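PDB 2JH3: ribosomal protein S2-related protein, which binds a [4Fe-4S] cluster and combines a chelatase-like fold with two further domains, and probably acts as a sirohydrochlorin ferrochelatase. Local coordinates for residues A[341-344]-A[345-348]; A[328-331]-A[332-336]; A[373-376]-A[377-381]; A[50-54]-A[55-59]; A[410-413]-A[414-418]. All coordinates share one frame; numbering follows the deposited sequence.

Contact 1. Residues A[341-344]-A[345-348]; sequences RWRP and IRTW
After Arg343 and Pro344 the irregular backbone closes into a type I beta turn from Ile345 to Trp348, with Trp348 N donating to Ile345 O at 3.3 Å. This turn belongs to the loop between helix 327-333 and strand 355-359, and it forms part of the wall of the iron-sulfur pocket: the Trp348 side chain touches the cluster, and the Ile345 side chain lies near that of the cluster ligand Cys454. The guanidinium of the buried Arg343 fastens the turn from one side. Its NH2 serves two carbonyls, Arg346 O at 2.8 Å and Trp348 O at 3.1 Å. Trp348 O lies at the edge of the guanidinium, almost in its plane, whereas NH2 approaches Arg346 O from above the carbonyl plane, 54° out of it. The chain bends at chi3 (64°), which swings the group under the turn and leaves Ile345 O over one of its faces. NH1 bonds to Thr334 O, and NE to Thr350, so every nitrogen of the group has an acceptor. Arg346 crosses Arg343 at about a right angle, their guanidinium planes 84° apart. Arg343 NH1 sits over a face of the other group, 4.3 Å from Arg346 NH2; the repulsion is probably eased by the carbonyls around both, among them Arg331 O and Leu371 O, which accept hydrogen bonds from Arg346. A water completes the grip on the turn, accepting from Arg343 NH1 at 3.1 Å and donating to Arg346 O at 3.0 Å.

Contact 2. Residues A[328-331]-A[332-336]; sequences EGLR and DLTAR
Backbone bonds run from Asp332 N to Glu328 O at 3.0 Å and from Leu333 N to Gly329 O, also at 3.0 Å, forming the last regular rungs of helix 327-333. At Thr334 the chain leaves helical geometry and its N-H is shared: the bond to Leu330 O is weak, and a second, to Arg331 O at 3.3 Å, comes from well above that carbonyl's plane. The side-chain hydroxyl makes up for the slack. Thr334 OG1 stands between the backbone N and the carbonyl carbon (chi1 57°), where it donates to Leu330 O at 2.8 Å while accepting from Arg346. Apolar contact is slight: Leu330 CD1 rests 4.0 Å from Thr334 CG2. The charged pair is formed by chain neighbours. Arg331 starts out with CG opposite its own N (chi1 176°), then bends at chi2 and chi3 and curls back, bringing NH1 within 2.7 Å of Asp332 OD1. The oxygen lies in the guanidinium plane and is met on its syn side, with NH1 31° out of the carboxylate plane. Glu328 CA stands over one face of the same guanidinium, toward its rim, 3.8 Å above the plane. A leucine at Arg331 would probably leave the Asp332 carboxylate without its countercharge and remove the group beside Glu328 CA. The helix makes the crossover of a beta-alpha-beta unit between the parallel strands 322-324 and 355-359: Leu330, Leu333 and Thr334 pack on Trp355 of the latter, Arg331 lies against Leu370 of helix 361-371, and Glu328 pairs with Arg31 of helix 18-35.

Contact 3. Residues A[373-376]-A[377-381]; sequences PAVI and EESYA
Glu378 lies along the carbonyl of Ala374, one turn earlier, and can be followed outward over it. CB is 3.3 Å from Ala374 O and CG 3.2 Å, since CG stands beside the backbone N (chi1 -72°) and thus leans back toward the start of the helix. Beyond CG the chain is extended, and CD comes 3.9 Å from Ala374 CB. At the tip OE2 passes the same methyl and forms a salt bridge with Arg60, while OE1 also lies in a long, weak ion pair with Arg427, a residue of the iron-sulfur pocket. The carbonyl beneath is engaged as well, by Glu378 N at 3.1 Å. This is the opening turn of helix 375-383 in the DR2241 stabilising domain; Ala374 occupies the N-cap position with a positive phi of 73°. Glu377 folds back onto the same cap: a bend at chi2 lays OE1 3.3 Å from Ala374 CA, and OE2 accepts from Trp281 NE1. Glu369, which receives the Ala374 N-H, places a second carboxylate close to Glu377, so the two may share a raised proton affinity, offset in part by the helix start. One residue on, Val375 O is held twice by Ser379, through OG at 2.9 Å and N at 3.0 Å, from opposite faces of the carbonyl plane. Val375 CG1 flanks that hydroxyl, and Ser379 and Glu378 both touch Pro449 of strand 448-450, next to the cluster ligand Cys450.

Contact 4. Residues A[50-54]-A[55-59]; sequences QQEPG and LRQVL
In the loop between strands 43-48 and 66-71 of the first CbiX domain, the side chain of Gln57 reaches back to Gly54 and Glu52. Both ends of its amide are used. OE1 accepts from Gly54 N at 2.9 Å in a fairly straight bond (163°), with the donor tilted out of the amide plane, and NE2 donates to Glu52 OE2 at 2.9 Å, meeting that oxygen from above the carboxylate plane. The chain is extended beyond CG, and OE1 also lies 3.4 Å from Pro53 CA, behind a cis peptide bond that joins Glu52 to Pro53. The backbone answers in the other direction: Gly54 O accepts from Gln57 N at 3.0 Å and, nearly head-on, from Val58 N at 2.9 Å, so that one carbonyl takes both N-H groups and the chain bends sharply round Gly54 O. Leu55 and Val58 extend from this turn to Leu88 of helix 78-88 and to strand 5-10 in the chelatase-like sheet. Glu52 meanwhile connects to the cluster region: OE1 takes the Arg346 N-H, and OE2, already bonded to Gln57, forms a salt bridge with Arg427 of the iron-sulfur pocket. An alanine in place of Gln57 would probably leave Gly54 N without its acceptor and take one of the donors from Glu52 OE2, which would then rest on Arg427. Gln57 CB, 3.5 Å from Gly54 O, fills the inside of the bend.

Contact 5. Residues A[410-413]-A[414-418]; sequences TPDQ and VDTVA
Val414 holds an almost eclipsed side chain (chi1 -8°), which sets CG1 3.4 Å from Thr410 O and probably costs some torsional strain. It stands just beyond the capping box that starts helix 411-422, in the 4Fe-4S cluster-binding domain. Thr410 is the N-cap and Gln413 its partner: Gln413 N donates to Thr410 OG1 at 3.1 Å, and in return Thr410 N donates to Gln413 OE1 at 2.9 Å, straight and on a lone pair in the plane of the amide. Gln413 thus stands in for the glutamate common at this position. The first backbone rung follows at once, Val414 N reaching Thr410 O at 2.9 Å. Pro411 follows the cap, where its lack of an N-H costs nothing because the first turn offers no acceptor for one. Asp412 and Asp415 put two carboxylates at this exposed start, 5.0 Å apart between Asp412 OD1 and Asp415 OD2; the helix dipole would tend to favour their negative charge. On the side facing helix 455-467, Val417 packs on Leu457, Ala460 and Val461, while further along the helix Cys422 binds the cluster. Thr416 turns its hydroxyl back beside its own N (chi1 -67°), and Asp412 O is then gripped from opposite faces of its plane by Thr416 N at 2.9 Å and Thr416 OG1 at 2.7 Å.

Overall arrangement
Along the chain the order is contact 4, then 2, 1, 3 and 5. Contact 4 belongs to the first CbiX domain, contacts 2, 1 and 3 to the stabilising domain, and contact 5 to the cluster-binding domain. Contact 1 is central: it touches contacts 2, 3 and 4, whose centres lie about 11, 17 and 13 Å from its own. Contacts 3 and 4 also pack together through Pro373 and Pro53, centres about 13 Å apart. Contact 5 stands aside, its nearest atoms about 8 Å from contact 1 and about 20 Å from contact 2. The iron-sulfur site is thus framed by loops and helices from all three domains, joining the cluster to the chelatase-like part.

Contact 1. Residues A[341-344]-A[345-348]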
loop_
_atom_site.group_PDB
_atom_site.type_symbol
_atom_site.label_atom_id
_atom_site.label_comp_id
_atom_site.label_asym_id
_atom_site.label_seq_id
_atom_site.Cartn_x
_atom_site.Cartn_y
_atom_site.Cartn_z
ATOM N N ARG A 341 5.973 5.204 8.257
ATOM C CA ARG A 341 6.956 4.384 7.628
ATOM C C ARG A 341 7.668 5.208 6.528
ATOM O O ARG A 341 7.011 6.036 5.838
ATOM C CB ARG A 341 6.291 3.152 7.052
ATOM C CG ARG A 341 5.693 2.184 8.130
ATOM C CD ARG A 341 5.035 1.052 7.416
ATOM N NE ARG A 341 3.924 1.500 6.572
ATOM C CZ ARG A 341 2.709 0.966 6.561
ATOM N NH1 ARG A 341 2.405 -0.085 7.328
ATOM N NH2 ARG A 341 1.784 1.484 5.751
ATOM N N TRP A 342 8.979 4.981 6.384
ATOM C CA TRP A 342 9.818 5.705 5.441
ATOM C C TRP A 342 9.321 5.460 4.042
ATOM O O TRP A 342 8.908 4.359 3.717
ATOM C CB TRP A 342 11.229 5.163 5.566
ATOM C CG TRP A 342 12.294 5.942 4.991
ATOM C CD1 TRP A 342 13.188 5.519 4.040
ATOM C CD2 TRP A 342 12.685 7.270 5.341
ATOM N NE1 TRP A 342 14.095 6.502 3.778
ATOM C CE2 TRP A 342 13.814 7.586 4.552
ATOM C CE3 TRP A 342 12.171 8.246 6.213
ATOM C CZ2 TRP A 342 14.443 8.823 4.610
ATOM C CZ3 TRP A 342 12.835 9.468 6.290
ATOM C CH2 TRP A 342 13.962 9.733 5.488
ATOM N N ARG A 343 9.460 6.477 3.195
ATOM C CA ARG A 343 9.164 6.376 1.774
ATOM C C ARG A 343 10.403 6.524 0.880
ATOM O O ARG A 343 10.676 7.641 0.385
ATOM C CB ARG A 343 8.205 7.517 1.458
ATOM C CG ARG A 343 6.853 7.438 2.217
ATOM C CD ARG A 343 5.854 8.564 1.879
ATOM N NE ARG A 343 5.449 8.488 0.469
ATOM C CZ ARG A 343 5.755 9.335 -0.508
ATOM N NH1 ARG A 343 6.465 10.407 -0.274
ATOM N NH2 ARG A 343 5.353 9.045 -1.775
ATOM N N PRO A 344 11.156 5.422 0.653
ATOM C CA PRO A 344 12.386 5.506 -0.148
ATOM C C PRO A 344 12.146 5.788 -1.614
ATOM O O PRO A 344 12.964 6.420 -2.282
ATOM C CB PRO A 344 13.021 4.161 0.086
ATOM C CG PRO A 344 11.945 3.263 0.375
ATOM C CD PRO A 344 10.921 4.036 1.100
ATOM N N ILE A 345 10.967 5.378 -2.111
ATOM C CA ILE A 345 10.543 5.647 -3.439
ATOM C C ILE A 345 9.359 6.611 -3.389
ATOM O O ILE A 345 8.266 6.234 -2.980
ATOM C CB ILE A 345 10.123 4.324 -4.202
ATOM C CG1 ILE A 345 11.217 3.256 -4.183
ATOM C CG2 ILE A 345 9.753 4.683 -5.613
ATOM C CD1 ILE A 345 12.576 3.643 -4.739
ATOM N N ARG A 346 9.593 7.869 -3.806
ATOM C CA ARG A 346 8.667 8.960 -3.494
ATOM C C ARG A 346 7.480 8.988 -4.430
ATOM O O ARG A 346 6.533 9.695 -4.195
ATOM C CB ARG A 346 9.453 10.293 -3.473
ATOM C CG ARG A 346 10.147 10.544 -2.109
ATOM C CD ARG A 346 11.085 11.730 -2.040
ATOM N NE ARG A 346 11.252 12.182 -0.661
ATOM C CZ ARG A 346 10.407 12.930 0.022
ATOM N NH1 ARG A 346 10.693 13.220 1.281
ATOM N NH2 ARG A 346 9.365 13.534 -0.558
ATOM N N THR A 347 7.548 8.277 -5.551
ATOM C CA THR A 347 6.391 8.087 -6.441
ATOM C C THR A 347 5.381 6.975 -6.004
ATOM O O THR A 347 4.445 6.711 -6.714
ATOM C CB THR A 347 6.817 7.775 -7.836
ATOM O OG1 THR A 347 7.809 6.734 -7.879
ATOM C CG2 THR A 347 7.399 9.022 -8.462
ATOM N N TRP A 348 5.621 6.349 -4.866
ATOM C CA TRP A 348 4.656 5.431 -4.309
ATOM C C TRP A 348 3.412 6.190 -3.918
ATOM O O TRP A 348 3.486 7.355 -3.511
ATOM C CB TRP A 348 5.247 4.584 -3.152
ATOM C CG TRP A 348 5.951 3.415 -3.686
ATOM C CD1 TRP A 348 6.623 3.347 -4.886
ATOM C CD2 TRP A 348 6.139 2.164 -3.058
ATOM N NE1 TRP A 348 7.145 2.108 -5.053
ATOM C CE2 TRP A 348 6.834 1.350 -3.959
ATOM C CE3 TRP A 348 5.656 1.598 -1.867
ATOM C CZ2 TRP A 348 7.183 0.019 -3.656
ATOM C CZ3 TRP A 348 5.954 0.290 -1.582
ATOM C CH2 TRP A 348 6.695 -0.501 -2.473
HETATM O O HOH W 1 6.728 12.279 -2.731
#

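Contact 2. Residues A[328-331]-A[332-336]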
loop_
_atom_site.group_PDB
_atom_site.type_symbol
_atom_site.label_atom_id
_atom_site.label_comp_id
_atom_site.label_asym_id
_atom_site.label_seq_id
_atom_site.Cartn_x
_atom_site.Cartn_y
_atom_site.Cartn_z
ATOM N N GLU A 328 12.816 22.161 2.086
ATOM C CA GLU A 328 13.277 21.169 3.041
ATOM C C GLU A 328 12.185 20.768 4.031
ATOM O O GLU A 328 12.120 19.585 4.474
ATOM C CB GLU A 328 14.522 21.693 3.805
ATOM C CG GLU A 328 15.809 21.904 2.983
ATOM C CD GLU A 328 15.907 23.263 2.215
ATOM O OE1 GLU A 328 14.945 24.049 2.237
ATOM O OE2 GLU A 328 16.989 23.566 1.628
ATOM N N GLY A 329 11.377 21.712 4.452
ATOM C CA GLY A 329 10.201 21.409 5.253
ATOM C C GLY A 329 9.184 20.496 4.578
ATOM O O GLY A 329 8.592 19.598 5.206
ATOM N N LEU A 330 8.894 20.820 3.327
ATOM C CA LEU A 330 8.041 19.977 2.479
ATOM C C LEU A 330 8.582 18.561 2.361
ATOM O O LEU A 330 7.812 17.609 2.489
ATOM C CB LEU A 330 7.953 20.591 1.101
ATOM C CG LEU A 330 7.222 19.844 -0.027
ATOM C CD1 LEU A 330 5.848 19.461 0.435
ATOM C CD2 LEU A 330 7.125 20.690 -1.238
ATOM N N ARG A 331 9.881 18.433 2.089
ATOM C CA ARG A 331 10.606 17.157 2.040
ATOM C C ARG A 331 10.488 16.309 3.346
ATOM O O ARG A 331 10.040 15.130 3.346
ATOM C CB ARG A 331 12.067 17.404 1.601
ATOM C CG ARG A 331 12.949 16.128 1.600
ATOM C CD ARG A 331 13.835 16.043 2.869
ATOM N NE ARG A 331 15.040 16.884 2.629
ATOM C CZ ARG A 331 15.522 17.819 3.429
ATOM N NH1 ARG A 331 15.038 18.074 4.619
ATOM N NH2 ARG A 331 16.560 18.489 3.038
ATOM N N ASP A 332 10.713 16.972 4.478
ATOM C CA ASP A 332 10.529 16.327 5.781
ATOM C C ASP A 332 9.068 15.865 5.985
ATOM O O ASP A 332 8.819 14.795 6.482
ATOM C CB ASP A 332 10.806 17.321 6.915
ATOM C CG ASP A 332 12.259 17.778 7.011
ATOM O OD1 ASP A 332 13.121 17.292 6.277
ATOM O OD2 ASP A 332 12.531 18.636 7.880
ATOM N N LEU A 333 8.086 16.684 5.644
ATOM C CA LEU A 333 6.721 16.313 5.892
ATOM C C LEU A 333 6.188 15.169 4.994
ATOM O O LEU A 333 5.214 14.466 5.357
ATOM C CB LEU A 333 5.787 17.509 5.784
ATOM C CG LEU A 333 5.078 18.059 7.041
ATOM C CD1 LEU A 333 5.928 18.007 8.346
ATOM C CD2 LEU A 333 4.561 19.501 6.739
ATOM N N THR A 334 6.822 14.957 3.876
ATOM C CA THR A 334 6.433 13.924 2.906
ATOM C C THR A 334 7.386 12.717 2.919
ATOM O O THR A 334 7.272 11.787 2.094
ATOM C CB THR A 334 6.372 14.543 1.500
ATOM O OG1 THR A 334 7.620 15.135 1.139
ATOM C CG2 THR A 334 5.266 15.611 1.413
ATOM N N ALA A 335 8.328 12.722 3.874
ATOM C CA ALA A 335 9.309 11.670 3.982
ATOM C C ALA A 335 8.723 10.342 4.522
ATOM O O ALA A 335 9.281 9.259 4.269
ATOM C CB ALA A 335 10.529 12.125 4.844
ATOM N N ARG A 336 7.611 10.401 5.233
ATOM C CA ARG A 336 6.994 9.203 5.785
ATOM C C ARG A 336 5.525 9.167 5.397
ATOM O O ARG A 336 4.900 10.235 5.186
ATOM C CB ARG A 336 7.123 9.198 7.325
ATOM C CG ARG A 336 8.584 9.129 7.794
ATOM C CD ARG A 336 8.765 9.289 9.358
ATOM N NE ARG A 336 10.201 9.008 9.680
ATOM C CZ ARG A 336 10.778 7.789 9.810
ATOM N NH1 ARG A 336 10.107 6.626 9.656
ATOM N NH2 ARG A 336 12.078 7.700 10.047
#

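Contact 3. Residues A[373-376]-A[377-381]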
loop_
_atom_site.group_PDB
_atom_site.type_symbol
_atom_site.label_atom_id
_atom_site.label_comp_id
_atom_site.label_asym_id
_atom_site.label_seq_id
_atom_site.Cartn_x
_atom_site.Cartn_y
_atom_site.Cartn_z
ATOM N N PRO A 373 11.687 13.417 -6.800
ATOM C CA PRO A 373 12.962 13.379 -7.546
ATOM C C PRO A 373 12.871 12.771 -8.921
ATOM O O PRO A 373 12.319 11.707 -9.072
ATOM C CB PRO A 373 13.837 12.500 -6.677
ATOM C CG PRO A 373 13.293 12.618 -5.407
ATOM C CD PRO A 373 11.861 12.817 -5.476
ATOM N N ALA A 374 13.378 13.527 -9.911
ATOM C CA ALA A 374 13.541 13.117 -11.289
ATOM C C ALA A 374 12.281 13.023 -12.107
ATOM O O ALA A 374 12.372 12.832 -13.287
ATOM C CB ALA A 374 14.373 11.787 -11.432
ATOM N N VAL A 375 11.124 13.227 -11.485
ATOM C CA VAL A 375 9.873 13.086 -12.157
ATOM C C VAL A 375 9.704 14.162 -13.246
ATOM O O VAL A 375 9.211 13.893 -14.310
ATOM C CB VAL A 375 8.710 13.058 -11.109
ATOM C CG1 VAL A 375 7.392 13.198 -11.756
ATOM C CG2 VAL A 375 8.742 11.764 -10.299
ATOM N N ILE A 376 10.023 15.414 -12.949
ATOM C CA ILE A 376 9.838 16.478 -13.948
ATOM C C ILE A 376 10.679 16.266 -15.242
ATOM O O ILE A 376 10.156 16.284 -16.347
ATOM C CB ILE A 376 10.143 17.903 -13.312
ATOM C CG1 ILE A 376 9.037 18.358 -12.331
ATOM C CG2 ILE A 376 10.432 18.913 -14.404
ATOM C CD1 ILE A 376 7.770 18.062 -12.637
ATOM N N GLU A 377 11.948 15.957 -15.044
ATOM C CA GLU A 377 12.921 15.765 -16.090
ATOM C C GLU A 377 12.612 14.511 -16.935
ATOM O O GLU A 377 12.752 14.509 -18.154
ATOM C CB GLU A 377 14.282 15.597 -15.397
ATOM C CG GLU A 377 14.815 16.864 -14.646
ATOM C CD GLU A 377 14.546 16.897 -13.152
ATOM O OE1 GLU A 377 13.695 16.154 -12.691
ATOM O OE2 GLU A 377 15.146 17.735 -12.451
ATOM N N GLU A 378 12.253 13.423 -16.283
ATOM C CA GLU A 378 11.878 12.163 -16.969
ATOM C C GLU A 378 10.632 12.256 -17.731
ATOM O O GLU A 378 10.544 11.774 -18.858
ATOM C CB GLU A 378 11.772 11.023 -15.966
ATOM C CG GLU A 378 13.094 10.651 -15.512
ATOM C CD GLU A 378 13.091 9.579 -14.429
ATOM O OE1 GLU A 378 12.025 9.298 -13.823
ATOM O OE2 GLU A 378 14.201 9.040 -14.127
ATOM N N SER A 379 9.615 12.877 -17.127
ATOM C CA SER A 379 8.360 13.091 -17.797
ATOM C C SER A 379 8.525 13.970 -19.063
ATOM O O SER A 379 7.957 13.661 -20.146
ATOM C CB SER A 379 7.326 13.674 -16.828
ATOM O OG SER A 379 6.988 12.694 -15.793
ATOM N N TYR A 380 9.337 15.038 -18.929
ATOM C CA TYR A 380 9.639 15.968 -20.020
ATOM C C TYR A 380 10.307 15.220 -21.149
ATOM O O TYR A 380 9.932 15.350 -22.326
ATOM C CB TYR A 380 10.537 17.102 -19.565
ATOM C CG TYR A 380 10.813 18.084 -20.668
ATOM C CD1 TYR A 380 9.893 19.032 -20.971
ATOM C CD2 TYR A 380 12.021 18.038 -21.424
ATOM C CE1 TYR A 380 10.105 19.945 -22.025
ATOM C CE2 TYR A 380 12.256 18.943 -22.453
ATOM C CZ TYR A 380 11.276 19.873 -22.773
ATOM O OH TYR A 380 11.467 20.818 -23.802
ATOM N N ALA A 381 11.323 14.468 -20.801
ATOM C CA ALA A 381 12.079 13.682 -21.773
ATOM C C ALA A 381 11.225 12.625 -22.492
ATOM O O ALA A 381 11.358 12.417 -23.687
ATOM C CB ALA A 381 13.179 13.034 -21.069
#

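Contact 4. Residues A[50-54]-A[55-59]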
loop_
_atom_site.group_PDB
_atom_site.type_symbol
_atom_site.label_atom_id
_atom_site.label_comp_id
_atom_site.label_asym_id
_atom_site.label_seq_id
_atom_site.Cartn_x
_atom_site.Cartn_y
_atom_site.Cartn_z
ATOM N N GLN A 50 20.444 4.111 -1.516
ATOM C CA GLN A 50 19.321 3.258 -1.159
ATOM C C GLN A 50 17.963 3.981 -1.110
ATOM O O GLN A 50 16.970 3.418 -0.603
ATOM C CB GLN A 50 19.611 2.596 0.188
ATOM C CG GLN A 50 20.739 1.676 0.093
ATOM C CD GLN A 50 20.419 0.517 -0.783
ATOM O OE1 GLN A 50 19.383 -0.130 -0.600
ATOM N NE2 GLN A 50 21.265 0.248 -1.770
ATOM N N GLN A 51 17.888 5.214 -1.611
ATOM C CA GLN A 51 16.617 5.932 -1.706
ATOM C C GLN A 51 16.661 7.019 -2.730
ATOM O O GLN A 51 17.730 7.302 -3.274
ATOM C CB GLN A 51 16.170 6.499 -0.339
ATOM C CG GLN A 51 17.072 7.618 0.215
ATOM C CD GLN A 51 16.690 7.988 1.620
ATOM O OE1 GLN A 51 16.830 7.229 2.558
ATOM N NE2 GLN A 51 16.204 9.191 1.775
ATOM N N GLU A 52 15.494 7.578 -3.066
ATOM C CA GLU A 52 15.421 8.697 -4.010
ATOM C C GLU A 52 15.762 10.016 -3.289
ATOM O O GLU A 52 15.373 10.186 -2.124
ATOM C CB GLU A 52 14.038 8.793 -4.625
ATOM C CG GLU A 52 13.682 7.631 -5.510
ATOM C CD GLU A 52 12.432 7.934 -6.351
ATOM O OE1 GLU A 52 11.414 8.516 -5.812
ATOM O OE2 GLU A 52 12.524 7.644 -7.565
ATOM N N PRO A 53 16.420 10.969 -3.982
ATOM C CA PRO A 53 16.967 10.905 -5.336
ATOM C C PRO A 53 18.065 9.890 -5.389
ATOM O O PRO A 53 18.928 9.905 -4.491
ATOM C CB PRO A 53 17.610 12.298 -5.558
ATOM C CG PRO A 53 17.194 13.162 -4.442
ATOM C CD PRO A 53 16.660 12.271 -3.342
ATOM N N GLY A 54 18.026 9.020 -6.368
ATOM C CA GLY A 54 18.920 7.891 -6.432
ATOM C C GLY A 54 20.148 8.255 -7.265
ATOM O O GLY A 54 20.173 9.272 -7.974
ATOM N N LEU A 55 21.176 7.411 -7.178
ATOM C CA LEU A 55 22.419 7.612 -7.952
ATOM C C LEU A 55 22.204 7.612 -9.471
ATOM O O LEU A 55 22.936 8.284 -10.214
ATOM C CB LEU A 55 23.453 6.532 -7.600
ATOM C CG LEU A 55 23.880 6.506 -6.110
ATOM C CD1 LEU A 55 24.820 5.318 -5.888
ATOM C CD2 LEU A 55 24.476 7.804 -5.697
ATOM N N ARG A 56 21.223 6.840 -9.923
ATOM C CA ARG A 56 20.846 6.805 -11.338
ATOM C C ARG A 56 20.078 8.022 -11.805
ATOM O O ARG A 56 19.876 8.192 -13.008
ATOM C CB ARG A 56 20.001 5.539 -11.643
ATOM C CG ARG A 56 20.662 4.178 -11.195
ATOM C CD ARG A 56 21.927 3.853 -12.029
ATOM N NE ARG A 56 21.626 3.540 -13.423
ATOM C CZ ARG A 56 22.498 3.237 -14.369
ATOM N NH1 ARG A 56 23.788 3.326 -14.138
ATOM N NH2 ARG A 56 22.075 2.866 -15.562
ATOM N N GLN A 57 19.594 8.823 -10.873
ATOM C CA GLN A 57 18.713 9.944 -11.162
ATOM C C GLN A 57 19.454 11.253 -10.999
ATOM O O GLN A 57 19.204 12.223 -11.696
ATOM C CB GLN A 57 17.545 9.910 -10.148
ATOM C CG GLN A 57 16.753 8.614 -10.137
ATOM C CD GLN A 57 15.572 8.758 -9.176
ATOM O OE1 GLN A 57 15.742 9.299 -8.058
ATOM N NE2 GLN A 57 14.368 8.426 -9.646
ATOM N N VAL A 58 20.348 11.320 -10.016
ATOM C CA VAL A 58 20.854 12.625 -9.543
ATOM C C VAL A 58 21.497 13.498 -10.646
ATOM O O VAL A 58 21.244 14.688 -10.690
ATOM C CB VAL A 58 21.798 12.483 -8.319
ATOM C CG1 VAL A 58 23.130 11.884 -8.721
ATOM C CG2 VAL A 58 21.905 13.832 -7.635
ATOM N N LEU A 59 22.205 12.919 -11.604
ATOM C CA LEU A 59 22.892 13.772 -12.583
ATOM C C LEU A 59 21.942 14.432 -13.595
ATOM O O LEU A 59 22.206 15.523 -14.105
ATOM C CB LEU A 59 23.996 12.992 -13.306
ATOM C CG LEU A 59 25.265 12.778 -12.451
ATOM C CD1 LEU A 59 26.358 12.081 -13.262
ATOM C CD2 LEU A 59 25.759 14.101 -11.904
#

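Contact 5. Residues A[410-413]-A[414-418]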
loop_
_atom_site.group_PDB
_atom_site.type_symbol
_atom_site.label_atom_id
_atom_site.label_comp_id
_atom_site.label_asym_id
_atom_site.label_seq_id
_atom_site.Cartn_x
_atom_site.Cartn_y
_atom_site.Cartn_z
ATOM N N THR A 410 14.315 -15.525 -13.153
ATOM C CA THR A 410 13.832 -15.716 -14.526
ATOM C C THR A 410 12.979 -14.552 -14.974
ATOM O O THR A 410 12.482 -13.813 -14.126
ATOM C CB THR A 410 12.944 -16.941 -14.638
ATOM O OG1 THR A 410 11.938 -16.891 -13.617
ATOM C CG2 THR A 410 13.792 -18.186 -14.459
ATOM N N PRO A 411 12.823 -14.365 -16.311
ATOM C CA PRO A 411 11.835 -13.346 -16.721
ATOM C C PRO A 411 10.506 -13.391 -16.009
ATOM O O PRO A 411 10.014 -12.330 -15.623
ATOM C CB PRO A 411 11.686 -13.588 -18.235
ATOM C CG PRO A 411 13.130 -14.019 -18.631
ATOM C CD PRO A 411 13.541 -14.927 -17.479
ATOM N N ASP A 412 9.940 -14.574 -15.802
ATOM C CA ASP A 412 8.669 -14.662 -15.119
ATOM C C ASP A 412 8.748 -14.305 -13.684
ATOM O O ASP A 412 7.777 -13.827 -13.098
ATOM C CB ASP A 412 8.034 -16.040 -15.217
ATOM C CG ASP A 412 6.499 -15.968 -15.096
ATOM O OD1 ASP A 412 5.880 -15.288 -15.954
ATOM O OD2 ASP A 412 5.931 -16.561 -14.147
ATOM N N GLN A 413 9.882 -14.600 -13.076
ATOM C CA GLN A 413 10.043 -14.245 -11.693
ATOM C C GLN A 413 10.106 -12.731 -11.549
ATOM O O GLN A 413 9.473 -12.136 -10.629
ATOM C CB GLN A 413 11.310 -14.824 -11.137
ATOM C CG GLN A 413 11.143 -16.262 -10.640
ATOM C CD GLN A 413 12.451 -16.813 -10.059
ATOM O OE1 GLN A 413 13.479 -16.780 -10.718
ATOM N NE2 GLN A 413 12.399 -17.314 -8.804
ATOM N N VAL A 414 10.868 -12.093 -12.407
ATOM C CA VAL A 414 10.878 -10.622 -12.286
ATOM C C VAL A 414 9.532 -10.000 -12.622
ATOM O O VAL A 414 9.155 -9.084 -11.946
ATOM C CB VAL A 414 12.128 -9.862 -12.720
ATOM C CG1 VAL A 414 13.304 -10.730 -13.070
ATOM C CG2 VAL A 414 11.869 -8.681 -13.671
ATOM N N ASP A 415 8.816 -10.517 -13.638
ATOM C CA ASP A 415 7.510 -10.012 -14.006
ATOM C C ASP A 415 6.494 -10.191 -12.895
ATOM O O ASP A 415 5.616 -9.340 -12.629
ATOM C CB ASP A 415 7.036 -10.693 -15.278
ATOM C CG ASP A 415 7.727 -10.199 -16.517
ATOM O OD1 ASP A 415 8.537 -9.233 -16.539
ATOM O OD2 ASP A 415 7.431 -10.800 -17.551
ATOM N N THR A 416 6.595 -11.291 -12.180
ATOM C CA THR A 416 5.715 -11.562 -11.089
ATOM C C THR A 416 5.925 -10.671 -9.869
ATOM O O THR A 416 4.949 -10.190 -9.224
ATOM C CB THR A 416 5.931 -13.060 -10.719
ATOM O OG1 THR A 416 5.439 -13.857 -11.826
ATOM C CG2 THR A 416 5.242 -13.396 -9.546
ATOM N N VAL A 417 7.203 -10.439 -9.527
ATOM C CA VAL A 417 7.537 -9.545 -8.427
ATOM C C VAL A 417 7.236 -8.090 -8.793
ATOM O O VAL A 417 6.662 -7.407 -7.991
ATOM C CB VAL A 417 9.024 -9.704 -8.009
ATOM C CG1 VAL A 417 9.405 -8.745 -6.856
ATOM C CG2 VAL A 417 9.289 -11.150 -7.609
ATOM N N ALA A 418 7.581 -7.660 -10.003
ATOM C CA ALA A 418 7.308 -6.301 -10.410
ATOM C C ALA A 418 5.812 -6.013 -10.378
ATOM O O ALA A 418 5.405 -4.940 -9.921
ATOM C CB ALA A 418 7.886 -6.048 -11.724
#